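Local coordinates for protein response regulator (Colwellia psychrerythraea, PDB 3EQZ) that is a response regulator with a CheY-like receiver domain, probably acting in signal relay, although its specific role is not known, at residues 48-54 and 75-81; 18-22 and 110-116; 37-41 and 63-68. One frame throughout, in Å; residues are numbered along the deposited sequence.

All three contacts lie in one receiver domain built on a five-stranded parallel sheet. Interaction 1 pairs two inner strands, 49-53 and 76-81, at the centre of the chain. Interaction 2, centred about 13 Å from it, joins helices 13-23 and 112-124 over the face bearing I51 and I80; its L19 and I110 pack on I80. Interaction 3, centred about 12 Å from interaction 1, joins helices 36-39 and 60-70 over the other face, where V64 packs on L52 and F39 on I50. The strand pair is thus the common floor of both helix layers. Interactions 2 and 3, centres about 23 Å apart, do not touch. Along the chain, interaction 2 encloses the other two, whose segments alternate.

Interaction 1: residues 48-54 and 75-81; sequences DIIILDL and ASLILIS
Build 48-54 and 75-81 as extended, parallel neighbours, strand axes 4.6 Å apart and crossing at -21°, with I49 beside S76 and D53 beside I80. Six hydrogen bonds alternate in direction, from S76 N to D48 O (2.9 Å) to L54 N to I80 O (3.0 Å). A water bridges D48 O and S76 OG. The beta-branched I49, I51, I78 and I80, all m,t, suit extended backbone and line one face: I49 CG2 meets I78 CD1 at 3.8 Å and I51 CG2 meets I80 CD1 at 3.4 Å. Opposite, I50 (m,t) sets CG2 3.7 Å from CD1 of L77 (t,p), while L52 (t,p) and L79 (m,t) bring their CD2 atoms to 4.0 Å. These are the two strands of a beta-alpha-beta unit, joined through helix 60-70. D53 (chi1 t) hydrogen-bonds M55 N through OD2 and salt-bridges K108 NZ through OD1, consistent with a receiver acidic pocket. Aliphatic side chains on both faces bury the sheet's centre, while D53 puts a carboxylate at its C-terminal end.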
loop_
_atom_site.group_PDB
_atom_site.type_symbol
_atom_site.label_atom_id
_atom_site.label_comp_id
_atom_site.label_asym_id
_atom_site.label_seq_id
_atom_site.Cartn_x
_atom_site.Cartn_y
_atom_site.Cartn_z
ATOM N N ASP B 48 20.569 -16.876 -12.738
ATOM C CA ASP B 48 19.547 -17.718 -12.112
ATOM C C ASP B 48 18.195 -16.942 -11.982
ATOM O O ASP B 48 18.182 -15.705 -11.815
ATOM C CB ASP B 48 20.013 -18.240 -10.741
ATOM C CG ASP B 48 21.287 -19.135 -10.846
ATOM O OD1 ASP B 48 21.494 -19.836 -11.895
ATOM O OD2 ASP B 48 22.098 -19.128 -9.886
ATOM N N ILE B 49 17.099 -17.670 -12.100
ATOM C CA ILE B 49 15.745 -17.142 -11.928
ATOM C C ILE B 49 15.071 -17.894 -10.767
ATOM O O ILE B 49 15.064 -19.118 -10.732
ATOM C CB ILE B 49 14.913 -17.392 -13.161
ATOM C CG1 ILE B 49 15.509 -16.619 -14.356
ATOM C CG2 ILE B 49 13.461 -16.957 -12.898
ATOM C CD1 ILE B 49 15.206 -17.336 -15.722
ATOM N N ILE B 50 14.551 -17.166 -9.799
ATOM C CA ILE B 50 13.948 -17.784 -8.614
ATOM C C ILE B 50 12.455 -17.491 -8.666
ATOM O O ILE B 50 12.058 -16.319 -8.777
ATOM C CB ILE B 50 14.498 -17.182 -7.319
ATOM C CG1 ILE B 50 16.036 -17.332 -7.286
ATOM C CG2 ILE B 50 13.789 -17.763 -6.088
ATOM C CD1 ILE B 50 16.676 -16.422 -6.211
ATOM N N ILE B 51 11.636 -18.529 -8.610
ATOM C CA ILE B 51 10.196 -18.336 -8.480
ATOM C C ILE B 51 9.854 -18.658 -7.051
ATOM O O ILE B 51 10.019 -19.792 -6.603
ATOM C CB ILE B 51 9.392 -19.189 -9.481
ATOM C CG1 ILE B 51 9.849 -18.899 -10.931
ATOM C CG2 ILE B 51 7.877 -19.043 -9.271
ATOM C CD1 ILE B 51 9.167 -19.854 -11.990
ATOM N N LEU B 52 9.404 -17.636 -6.323
ATOM C CA LEU B 52 9.236 -17.739 -4.882
ATOM C C LEU B 52 7.760 -17.597 -4.484
ATOM O O LEU B 52 7.152 -16.531 -4.733
ATOM C CB LEU B 52 10.080 -16.684 -4.153
ATOM C CG LEU B 52 9.934 -16.609 -2.591
ATOM C CD1 LEU B 52 10.276 -17.966 -1.887
ATOM C CD2 LEU B 52 10.764 -15.458 -1.944
ATOM N N ASP B 53 7.170 -18.662 -3.915
ATOM C CA ASP B 53 5.826 -18.535 -3.361
ATOM C C ASP B 53 5.987 -17.919 -1.985
ATOM O O ASP B 53 6.856 -18.335 -1.257
ATOM C CB ASP B 53 5.054 -19.883 -3.278
ATOM C CG ASP B 53 3.559 -19.689 -2.843
ATOM O OD1 ASP B 53 2.646 -19.768 -3.715
ATOM O OD2 ASP B 53 3.294 -19.409 -1.652
ATOM N N LEU B 54 5.162 -16.925 -1.638
ATOM C CA LEU B 54 5.313 -16.238 -0.367
ATOM C C LEU B 54 4.910 -17.143 0.783
ATOM O O LEU B 54 5.268 -16.898 1.912
ATOM C CB LEU B 54 4.457 -14.970 -0.302
ATOM C CG LEU B 54 4.857 -13.799 -1.194
ATOM C CD1 LEU B 54 3.914 -12.633 -0.897
ATOM C CD2 LEU B 54 6.316 -13.394 -1.041
ATOM N N ALA B 75 20.320 -12.724 -8.357
ATOM C CA ALA B 75 19.431 -13.545 -9.168
ATOM C C ALA B 75 18.131 -12.785 -9.501
ATOM O O ALA B 75 17.771 -11.885 -8.800
ATOM C CB ALA B 75 19.090 -14.881 -8.438
ATOM N N SER B 76 17.465 -13.133 -10.597
ATOM C CA SER B 76 16.148 -12.536 -10.901
ATOM C C SER B 76 15.140 -13.243 -10.031
ATOM O O SER B 76 15.232 -14.482 -9.819
ATOM C CB SER B 76 15.752 -12.740 -12.354
ATOM O OG SER B 76 16.678 -12.122 -13.210
ATOM N N LEU B 77 14.156 -12.475 -9.555
ATOM C CA LEU B 77 13.165 -12.993 -8.648
ATOM C C LEU B 77 11.729 -12.787 -9.150
ATOM O O LEU B 77 11.349 -11.673 -9.586
ATOM C CB LEU B 77 13.370 -12.358 -7.273
ATOM C CG LEU B 77 12.527 -12.780 -6.080
ATOM C CD1 LEU B 77 12.772 -14.216 -5.790
ATOM C CD2 LEU B 77 12.889 -11.890 -4.875
ATOM N N ILE B 78 10.940 -13.855 -9.087
ATOM C CA ILE B 78 9.497 -13.793 -9.384
ATOM C C ILE B 78 8.742 -14.191 -8.122
ATOM O O ILE B 78 9.101 -15.169 -7.494
ATOM C CB ILE B 78 9.102 -14.759 -10.506
ATOM C CG1 ILE B 78 9.765 -14.329 -11.821
ATOM C CG2 ILE B 78 7.608 -14.843 -10.619
ATOM C CD1 ILE B 78 9.936 -15.449 -12.915
ATOM N N LEU B 79 7.744 -13.398 -7.718
ATOM C CA LEU B 79 7.035 -13.664 -6.504
ATOM C C LEU B 79 5.632 -14.097 -6.799
ATOM O O LEU B 79 4.967 -13.536 -7.658
ATOM C CB LEU B 79 6.991 -12.442 -5.604
ATOM C CG LEU B 79 8.318 -11.790 -5.272
ATOM C CD1 LEU B 79 8.005 -10.463 -4.558
ATOM C CD2 LEU B 79 9.202 -12.736 -4.351
ATOM N N ILE B 80 5.160 -15.081 -6.056
ATOM C CA ILE B 80 3.829 -15.604 -6.289
ATOM C C ILE B 80 3.047 -15.652 -5.013
ATOM O O ILE B 80 3.601 -15.997 -3.977
ATOM C CB ILE B 80 3.883 -16.984 -6.922
ATOM C CG1 ILE B 80 4.745 -16.895 -8.222
ATOM C CG2 ILE B 80 2.408 -17.425 -7.231
ATOM C CD1 ILE B 80 4.625 -18.065 -9.154
ATOM N N SER B 81 1.768 -15.245 -5.094
ATOM C CA SER B 81 0.866 -15.220 -3.920
ATOM C C SER B 81 -0.515 -14.694 -4.291
ATOM O O SER B 81 -0.669 -14.075 -5.346
ATOM C CB SER B 81 1.449 -14.254 -2.865
ATOM O OG SER B 81 0.957 -14.573 -1.575
HETATM O O HOH W 1 18.517 -13.874 -14.004
#

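Interaction 2: residues 18-22 and 110-116; sequences LLKTI and INTEVLT
I22 has the most surface covered and reaches into the gap between the segments. Residues 18-22 belong to helix 13-23; in 110-116, I110 and N111 are extended and lead into a helix that starts at T112. The two short helical axes stay 10.9 Å apart at closest and cross at -46°, so the backbones come near only at the far end, where the CA atoms of I22 and T116 are 6.4 Å apart, and branched side chains must span the rest. I22 (m,t) points toward its partners: CD1 reaches T112 CG2 at 3.5 Å, CG2 lies 3.9 Å from L115 CD2, and the same CG2 is 3.6 Å from T116 OG1. L115 (t,p) is the buried counterpart; its CD2 also meets CD2 of L19 (m,t) at 3.6 Å. L19 CD2 also lies 4.2 Å from I110 CD1, and both residues rest on I80 of strand 76-81. L18 closes the edge, CD2 to I110 CG2 at 3.5 Å. N111 is the N-cap that starts the helix, its OD1 accepting from V114 N at 2.9 Å. T116 OG1 donates to T112 O at 2.8 Å, so this hydroxyl has its bond within its own helix while lying beside I22. On another side of helix 112-124, E113 and V114 pack on S121 of the second subunit. Such pairing of the first and last helices on one sheet face is that of the receiver fold. With mostly aliphatic side chains and two threonines meeting, and no polar bond between the segments, the contact depends on shape and on exclusion of water.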
loop_
_atom_site.group_PDB
_atom_site.type_symbol
_atom_site.label_atom_id
_atom_site.label_comp_id
_atom_site.label_asym_id
_atom_site.label_seq_id
_atom_site.Cartn_x
_atom_site.Cartn_y
_atom_site.Cartn_z
ATOM N N LEU B 18 2.692 -27.849 -10.270
ATOM C CA LEU B 18 2.101 -27.076 -11.354
ATOM C C LEU B 18 3.109 -26.102 -11.963
ATOM O O LEU B 18 3.294 -26.086 -13.180
ATOM C CB LEU B 18 0.844 -26.343 -10.906
ATOM C CG LEU B 18 0.349 -25.304 -11.923
ATOM C CD1 LEU B 18 -0.295 -25.929 -13.173
ATOM C CD2 LEU B 18 -0.623 -24.358 -11.217
ATOM N N LEU B 19 3.817 -25.334 -11.115
ATOM C CA LEU B 19 4.865 -24.415 -11.609
ATOM C C LEU B 19 5.900 -25.192 -12.390
ATOM O O LEU B 19 6.340 -24.799 -13.485
ATOM C CB LEU B 19 5.559 -23.659 -10.460
ATOM C CG LEU B 19 4.681 -22.622 -9.750
ATOM C CD1 LEU B 19 5.346 -22.043 -8.456
ATOM C CD2 LEU B 19 4.265 -21.465 -10.733
ATOM N N LYS B 20 6.353 -26.278 -11.792
ATOM C CA LYS B 20 7.354 -27.096 -12.482
ATOM C C LYS B 20 6.914 -27.583 -13.881
ATOM O O LYS B 20 7.707 -27.617 -14.806
ATOM C CB LYS B 20 7.786 -28.309 -11.644
ATOM C CG LYS B 20 8.988 -29.003 -12.304
ATOM C CD LYS B 20 9.669 -30.029 -11.388
ATOM C CE LYS B 20 11.041 -30.321 -11.924
ATOM N NZ LYS B 20 11.706 -31.477 -11.217
ATOM N N THR B 21 5.667 -27.990 -14.029
ATOM C CA THR B 21 5.234 -28.440 -15.338
ATOM C C THR B 21 5.134 -27.284 -16.345
ATOM O O THR B 21 5.321 -27.486 -17.536
ATOM C CB THR B 21 3.912 -29.236 -15.275
ATOM O OG1 THR B 21 2.856 -28.383 -14.809
ATOM C CG2 THR B 21 4.043 -30.452 -14.335
ATOM N N ILE B 22 4.897 -26.068 -15.871
ATOM C CA ILE B 22 4.853 -24.923 -16.752
ATOM C C ILE B 22 6.256 -24.471 -17.159
ATOM O O ILE B 22 6.474 -24.049 -18.271
ATOM C CB ILE B 22 4.065 -23.737 -16.092
ATOM C CG1 ILE B 22 2.579 -24.032 -16.119
ATOM C CG2 ILE B 22 4.312 -22.413 -16.848
ATOM C CD1 ILE B 22 1.831 -23.367 -15.003
ATOM N N ILE B 110 -2.848 -19.228 -10.154
ATOM C CA ILE B 110 -1.996 -18.779 -11.204
ATOM C C ILE B 110 -2.700 -18.814 -12.564
ATOM O O ILE B 110 -3.391 -19.773 -12.861
ATOM C CB ILE B 110 -0.753 -19.716 -11.189
ATOM C CG1 ILE B 110 0.483 -18.957 -11.605
ATOM C CG2 ILE B 110 -1.011 -20.955 -11.967
ATOM C CD1 ILE B 110 1.279 -18.579 -10.379
ATOM N N ASN B 111 -2.534 -17.768 -13.368
ATOM C CA ASN B 111 -2.977 -17.809 -14.767
ATOM C C ASN B 111 -1.854 -18.451 -15.576
ATOM O O ASN B 111 -0.804 -17.853 -15.811
ATOM C CB ASN B 111 -3.356 -16.405 -15.293
ATOM C CG ASN B 111 -3.859 -16.454 -16.721
ATOM O OD1 ASN B 111 -3.280 -17.112 -17.559
ATOM N ND2 ASN B 111 -4.948 -15.775 -16.994
ATOM N N THR B 112 -2.029 -19.702 -15.943
ATOM C CA THR B 112 -0.911 -20.442 -16.527
ATOM C C THR B 112 -0.594 -19.917 -17.923
ATOM O O THR B 112 0.556 -19.945 -18.359
ATOM C CB THR B 112 -1.231 -21.957 -16.608
ATOM O OG1 THR B 112 -2.403 -22.096 -17.404
ATOM C CG2 THR B 112 -1.550 -22.528 -15.217
ATOM N N GLU B 113 -1.615 -19.422 -18.624
ATOM C CA GLU B 113 -1.376 -18.778 -19.920
ATOM C C GLU B 113 -0.404 -17.606 -19.766
ATOM O O GLU B 113 0.584 -17.521 -20.511
ATOM C CB GLU B 113 -2.711 -18.316 -20.582
ATOM C CG GLU B 113 -2.594 -17.675 -21.964
ATOM C CD GLU B 113 -3.953 -17.154 -22.552
ATOM O OE1 GLU B 113 -4.966 -17.045 -21.829
ATOM O OE2 GLU B 113 -3.986 -16.854 -23.766
ATOM N N VAL B 114 -0.698 -16.685 -18.846
ATOM C CA VAL B 114 0.191 -15.505 -18.667
ATOM C C VAL B 114 1.606 -15.934 -18.247
ATOM O O VAL B 114 2.589 -15.392 -18.738
ATOM C CB VAL B 114 -0.362 -14.468 -17.621
ATOM C CG1 VAL B 114 0.679 -13.418 -17.274
ATOM C CG2 VAL B 114 -1.601 -13.790 -18.135
ATOM N N LEU B 115 1.712 -16.924 -17.362
ATOM C CA LEU B 115 3.027 -17.361 -16.883
ATOM C C LEU B 115 3.845 -18.007 -18.031
ATOM O O LEU B 115 5.027 -17.783 -18.190
ATOM C CB LEU B 115 2.866 -18.341 -15.702
ATOM C CG LEU B 115 4.208 -18.851 -15.149
ATOM C CD1 LEU B 115 5.195 -17.761 -14.738
ATOM C CD2 LEU B 115 3.993 -19.794 -13.943
ATOM N N THR B 116 3.189 -18.816 -18.827
ATOM C CA THR B 116 3.850 -19.481 -19.976
ATOM C C THR B 116 4.350 -18.440 -20.978
ATOM O O THR B 116 5.506 -18.471 -21.439
ATOM C CB THR B 116 2.855 -20.430 -20.668
ATOM O OG1 THR B 116 2.472 -21.437 -19.731
ATOM C CG2 THR B 116 3.529 -21.110 -21.890
#

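Interaction 3: residues 37-41 and 63-68; sequences RAFLT and EVIRHL
The segment 37-41 begins in the short helix 36-39 and meets 63-68, an unbroken piece of helix 60-70, most closely where the CA atoms of L40 and V64 are 7.1 Å apart. F39, chi1 t, starts off sideways, but its flat ring reaches inward: CE2 lies 4.0 Å from V64 CG1 and 4.3 Å from L68 CD2, and the ring also touches I50, F7 and V9 of the sheet below. A large aromatic suits this wedge between helix and strands. L40 follows with the most covered surface. In the m,t rotamer it points toward the helix, CD2 lying 4.2 Å from V64 CG1 and 3.4 Å from H67 CD2. Its CB sits 4.1 Å from the centroid of the H67 ring, nearly on the ring normal, a CH-pi contact that gives the flat imidazole, chi1 t, an aliphatic partner over one face. T41 turns away, its OG1 donating to A38 O at 2.8 Å. Farther out on the helix, R66 NH2 and E63 OE2 form a 2.6 Å salt bridge, and R66 packs on M59 of the third subunit. Together the helices cover the I50 and L52 face of the sheet, as in the alternating beta-alpha fold of CheY-like receiver domains.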
loop_
_atom_site.group_PDB
_atom_site.type_symbol
_atom_site.label_atom_id
_atom_site.label_comp_id
_atom_site.label_asym_id
_atom_site.label_seq_id
_atom_site.Cartn_x
_atom_site.Cartn_y
_atom_site.Cartn_z
ATOM N N ARG B 37 14.575 -23.708 3.594
ATOM C CA ARG B 37 15.906 -23.613 4.193
ATOM C C ARG B 37 16.967 -24.376 3.446
ATOM O O ARG B 37 18.125 -24.061 3.510
ATOM C CB ARG B 37 15.901 -24.102 5.618
ATOM C CG ARG B 37 17.309 -24.044 6.122
ATOM C CD ARG B 37 17.390 -24.350 7.568
ATOM N NE ARG B 37 18.775 -24.171 7.967
ATOM C CZ ARG B 37 19.712 -23.632 7.192
ATOM N NH1 ARG B 37 19.405 -23.192 5.959
ATOM N NH2 ARG B 37 20.956 -23.529 7.660
ATOM N N ALA B 38 16.569 -25.410 2.729
ATOM C CA ALA B 38 17.540 -26.130 1.937
ATOM C C ALA B 38 17.919 -25.265 0.751
ATOM O O ALA B 38 19.088 -25.212 0.315
ATOM C CB ALA B 38 16.938 -27.480 1.453
ATOM N N PHE B 39 16.916 -24.582 0.203
ATOM C CA PHE B 39 17.190 -23.694 -0.916
ATOM C C PHE B 39 18.179 -22.620 -0.499
ATOM O O PHE B 39 19.033 -22.212 -1.280
ATOM C CB PHE B 39 15.908 -23.055 -1.430
ATOM C CG PHE B 39 16.155 -21.859 -2.318
ATOM C CD1 PHE B 39 16.546 -22.031 -3.642
ATOM C CD2 PHE B 39 15.952 -20.582 -1.843
ATOM C CE1 PHE B 39 16.766 -20.938 -4.477
ATOM C CE2 PHE B 39 16.161 -19.491 -2.644
ATOM C CZ PHE B 39 16.565 -19.672 -3.973
ATOM N N LEU B 40 18.088 -22.188 0.745
ATOM C CA LEU B 40 18.921 -21.069 1.218
ATOM C C LEU B 40 20.401 -21.407 1.395
ATOM O O LEU B 40 21.209 -20.534 1.681
ATOM C CB LEU B 40 18.347 -20.484 2.507
ATOM C CG LEU B 40 17.035 -19.700 2.338
ATOM C CD1 LEU B 40 16.562 -19.078 3.630
ATOM C CD2 LEU B 40 17.214 -18.632 1.244
ATOM N N THR B 41 20.774 -22.663 1.210
ATOM C CA THR B 41 22.186 -23.031 1.337
ATOM C C THR B 41 22.871 -22.760 0.012
ATOM O O THR B 41 24.109 -22.684 -0.058
ATOM C CB THR B 41 22.366 -24.544 1.704
ATOM O OG1 THR B 41 21.815 -25.370 0.667
ATOM C CG2 THR B 41 21.664 -24.882 3.038
ATOM N N GLU B 63 11.259 -14.778 4.913
ATOM C CA GLU B 63 12.640 -15.176 5.300
ATOM C C GLU B 63 13.569 -15.423 4.102
ATOM O O GLU B 63 14.770 -15.147 4.145
ATOM C CB GLU B 63 12.608 -16.459 6.163
ATOM C CG GLU B 63 14.027 -16.867 6.714
ATOM C CD GLU B 63 14.846 -15.642 7.246
ATOM O OE1 GLU B 63 14.220 -14.647 7.672
ATOM O OE2 GLU B 63 16.111 -15.646 7.230
ATOM N N VAL B 64 13.040 -15.979 3.023
ATOM C CA VAL B 64 13.883 -16.171 1.841
ATOM C C VAL B 64 14.280 -14.797 1.271
ATOM O O VAL B 64 15.424 -14.580 0.907
ATOM C CB VAL B 64 13.116 -17.030 0.806
ATOM C CG1 VAL B 64 13.756 -17.004 -0.574
ATOM C CG2 VAL B 64 12.945 -18.500 1.344
ATOM N N ILE B 65 13.322 -13.855 1.217
ATOM C CA ILE B 65 13.616 -12.492 0.760
ATOM C C ILE B 65 14.671 -11.821 1.612
ATOM O O ILE B 65 15.661 -11.291 1.086
ATOM C CB ILE B 65 12.316 -11.633 0.721
ATOM C CG1 ILE B 65 11.445 -12.100 -0.441
ATOM C CG2 ILE B 65 12.649 -10.138 0.606
ATOM C CD1 ILE B 65 10.031 -11.505 -0.404
ATOM N N ARG B 66 14.471 -11.850 2.937
ATOM C CA ARG B 66 15.484 -11.376 3.890
ATOM C C ARG B 66 16.859 -12.032 3.645
ATOM O O ARG B 66 17.860 -11.367 3.545
ATOM C CB ARG B 66 15.059 -11.647 5.349
ATOM C CG ARG B 66 15.849 -10.744 6.326
ATOM C CD ARG B 66 16.167 -11.345 7.695
ATOM N NE ARG B 66 16.676 -12.692 7.600
ATOM C CZ ARG B 66 17.951 -13.015 7.411
ATOM N NH1 ARG B 66 18.886 -12.069 7.294
ATOM N NH2 ARG B 66 18.286 -14.307 7.302
ATOM N N HIS B 67 16.907 -13.355 3.566
ATOM C CA HIS B 67 18.203 -14.010 3.322
ATOM C C HIS B 67 18.833 -13.558 1.993
ATOM O O HIS B 67 20.003 -13.195 1.928
ATOM C CB HIS B 67 18.023 -15.537 3.331
ATOM C CG HIS B 67 19.296 -16.287 3.056
ATOM N ND1 HIS B 67 20.115 -16.765 4.067
ATOM C CD2 HIS B 67 19.893 -16.633 1.888
ATOM C CE1 HIS B 67 21.166 -17.366 3.530
ATOM N NE2 HIS B 67 21.055 -17.298 2.208
ATOM N N LEU B 68 18.041 -13.577 0.925
ATOM C CA LEU B 68 18.552 -13.166 -0.386
ATOM C C LEU B 68 19.094 -11.756 -0.358
ATOM O O LEU B 68 20.126 -11.484 -0.946
ATOM C CB LEU B 68 17.465 -13.301 -1.487
ATOM C CG LEU B 68 16.947 -14.706 -1.804
ATOM C CD1 LEU B 68 15.762 -14.575 -2.703
ATOM C CD2 LEU B 68 17.955 -15.624 -2.464
#